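Local coordinates for Lmo0741 protein (Listeria monocytogenes, PDB 4R1H) that probably binds DNA through a winged helix-turn-helix domain and regulates transcription as a member of the GntR family, at residues Ala90-Leu93 with Thr94-Ile98. Sequence-based numbering, arbitrary orientation.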
ATOM      1  N   ALA A  90     -10.020  -7.243  -2.480  1.00 21.55           N
ATOM      2  CA  ALA A  90     -10.213  -6.888  -1.048  1.00 20.99           C
ATOM      3  C   ALA A  90      -9.302  -7.767  -0.173  1.00 22.91           C
ATOM      4  O   ALA A  90      -8.706  -7.276   0.812  1.00 20.28           O
ATOM      5  CB  ALA A  90     -11.637  -7.048  -0.614  1.00 22.45           C
ATOM      6  N   LYS A  91      -9.213  -9.055  -0.475  1.00 20.70           N
ATOM      7  CA  LYS A  91      -8.342  -9.947   0.309  1.00 22.05           C
ATOM      8  C   LYS A  91      -6.909  -9.499   0.309  1.00 22.01           C
ATOM      9  O   LYS A  91      -6.236  -9.443   1.387  1.00 22.71           O
ATOM     10  CB  LYS A  91      -8.460 -11.385  -0.202  1.00 22.82           C
ATOM     11  CG  LYS A  91      -7.657 -12.371   0.608  1.00 27.82           C
ATOM     12  CD  LYS A  91      -7.858 -13.756  -0.035  1.00 35.50           C
ATOM     13  CE  LYS A  91      -7.229 -14.845   0.798  1.00 46.03           C
ATOM     14  NZ  LYS A  91      -6.059 -15.424   0.066  1.00 54.69           N
ATOM     15  N   GLN A  92      -6.389  -9.141  -0.873  1.00 21.31           N
ATOM     16  CA  GLN A  92      -5.030  -8.695  -0.974  0.70 24.44           C
ATOM     17  C   GLN A  92      -4.782  -7.368  -0.237  1.00 23.55           C
ATOM     18  O   GLN A  92      -3.759  -7.210   0.458  1.00 20.78           O
ATOM     19  CB  GLN A  92      -4.582  -8.590  -2.415  0.70 26.43           C
ATOM     20  CG  GLN A  92      -3.088  -8.306  -2.536  0.70 30.80           C
ATOM     21  CD  GLN A  92      -2.216  -9.483  -2.153  0.70 35.92           C
ATOM     22  OE1 GLN A  92      -2.116 -10.473  -2.893  0.70 41.51           O
ATOM     23  NE2 GLN A  92      -1.532  -9.370  -1.011  0.70 39.83           N
ATOM     24  N   LEU A  93      -5.692  -6.440  -0.373  1.00 19.67           N
ATOM     25  CA  LEU A  93      -5.580  -5.210   0.341  1.00 20.94           C
ATOM     26  C   LEU A  93      -5.566  -5.422   1.850  1.00 19.59           C
ATOM     27  O   LEU A  93      -4.734  -4.812   2.565  1.00 18.46           O
ATOM     28  CB  LEU A  93      -6.698  -4.246   0.006  1.00 20.64           C
ATOM     29  CG  LEU A  93      -6.704  -3.585  -1.383  1.00 22.42           C
ATOM     30  CD1 LEU A  93      -8.032  -2.910  -1.695  1.00 22.39           C
ATOM     31  CD2 LEU A  93      -5.573  -2.614  -1.474  1.00 24.30           C
ATOM     32  N   THR A  94      -6.441  -6.255   2.327  1.00 18.92           N
ATOM     33  CA  THR A  94      -6.587  -6.549   3.753  1.00 18.97           C
ATOM     34  C   THR A  94      -5.340  -7.322   4.263  1.00 21.27           C
ATOM     35  O   THR A  94      -4.791  -6.926   5.332  1.00 18.96           O
ATOM     36  CB  THR A  94      -7.852  -7.286   4.029  1.00 17.67           C
ATOM     37  OG1 THR A  94      -8.958  -6.546   3.514  1.00 17.71           O
ATOM     38  CG2 THR A  94      -8.073  -7.435   5.492  1.00 18.53           C
ATOM     39  N   GLU A  95      -4.881  -8.337   3.547  1.00 18.82           N
ATOM     40  CA  GLU A  95      -3.683  -9.085   3.969  1.00 20.88           C
ATOM     41  C   GLU A  95      -2.487  -8.126   4.061  1.00 21.16           C
ATOM     42  O   GLU A  95      -1.703  -8.187   5.050  1.00 21.16           O
ATOM     43  CB  GLU A  95      -3.351 -10.213   2.994  1.00 23.08           C
ATOM     44  CG  GLU A  95      -4.281 -11.387   3.079  1.00 26.21           C
ATOM     45  CD  GLU A  95      -4.084 -12.357   1.906  1.00 32.18           C
ATOM     46  OE1 GLU A  95      -3.474 -11.990   0.860  1.00 37.62           O
ATOM     47  OE2 GLU A  95      -4.575 -13.467   2.090  1.00 35.28           O
ATOM     48  N   ASN A  96      -2.320  -7.252   3.067  1.00 19.69           N
ATOM     49  CA  ASN A  96      -1.195  -6.337   3.082  1.00 20.73           C
ATOM     50  C   ASN A  96      -1.258  -5.358   4.287  1.00 20.30           C
ATOM     51  O   ASN A  96      -0.215  -5.084   4.901  1.00 19.65           O
ATOM     52  CB  ASN A  96      -1.094  -5.565   1.810  1.00 24.33           C
ATOM     53  CG  ASN A  96      -0.647  -6.451   0.629  1.00 28.78           C
ATOM     54  OD1 ASN A  96      -0.221  -7.588   0.798  1.00 31.08           O
ATOM     55  ND2 ASN A  96      -0.749  -5.912  -0.525  1.00 31.69           N
ATOM     56  N   PHE A  97      -2.437  -4.829   4.540  1.00 18.48           N
ATOM     57  CA  PHE A  97      -2.671  -3.922   5.654  1.00 17.79           C
ATOM     58  C   PHE A  97      -2.372  -4.612   6.999  1.00 17.60           C
ATOM     59  O   PHE A  97      -1.630  -4.072   7.823  1.00 18.49           O
ATOM     60  CB  PHE A  97      -4.102  -3.420   5.597  1.00 17.09           C
ATOM     61  CG  PHE A  97      -4.537  -2.581   6.780  1.00 16.71           C
ATOM     62  CD1 PHE A  97      -3.899  -1.396   7.071  1.00 17.01           C
ATOM     63  CD2 PHE A  97      -5.570  -2.978   7.579  1.00 17.89           C
ATOM     64  CE1 PHE A  97      -4.322  -0.645   8.132  1.00 17.69           C
ATOM     65  CE2 PHE A  97      -5.986  -2.246   8.696  1.00 18.37           C
ATOM     66  CZ  PHE A  97      -5.320  -1.076   8.986  1.00 18.39           C
ATOM     67  N   ILE A  98      -3.021  -5.733   7.221  1.00 17.46           N
ATOM     68  CA  ILE A  98      -2.747  -6.496   8.439  1.00 18.86           C
ATOM     69  C   ILE A  98      -1.241  -6.788   8.573  1.00 18.22           C
ATOM     70  O   ILE A  98      -0.687  -6.679   9.703  1.00 18.89           O
ATOM     71  CB  ILE A  98      -3.623  -7.747   8.506  1.00 20.31           C
ATOM     72  CG1 ILE A  98      -5.084  -7.309   8.689  1.00 20.38           C
ATOM     73  CG2 ILE A  98      -3.143  -8.635   9.674  1.00 22.02           C
ATOM     74  CD1 ILE A  98      -5.984  -8.463   8.506  1.00 22.75           C
TER
HETATM   75  O   HOH W   1      -4.304 -12.516  -1.773  1.00 37.94           O
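Lys-91 and Glu-95 pair through a salt bridge one turn apart on helix 79-103, the long helix that follows the two-stranded wing. This is a local i to i+4 contact within one helix. Lys-91 NZ lies 3.2 Å from Glu-95 OE2, a weak hydrogen bond. The lysine chain runs straight to CE, then bends at its last torsion, and its CE also touches OE2. The other carboxylate oxygen, Glu-95 OE1, accepts a hydrogen bond from a water at 2.8 Å. In the conformer of Gln-92 described here, one of two, that water also donates weakly to Gln-92 OE1, so it bridges carboxylate and amide. In the same conformer, Gln-92 NE2 donates a weak, bent bond to Asn-96 OD1 (2.9 Å, 129° at the hydrogen). The two amide planes are 35° apart. Thr-94, by contrast, turns its hydroxyl back to the helix backbone. With OG1 beside its own N (chi1 -55°), it donates to Ala-90 O at 2.8 Å. Thr-94 N also donates to Ala-90 O, at 2.9 Å, from the opposite face of the carbonyl plane. The polar groups of Lys-91, Gln-92 and Asn-96 line an exposed side of the helix. Elsewhere on the helix, the buried Phe-97 packs on Ile-111 and Val-115 of helix 108-117 and stacks on Phe-97 of the second subunit, whose Trp-114 packs against Ala-90. The helix thus leads from the wing, strands 65-68 and 72-75, into the dimer interface.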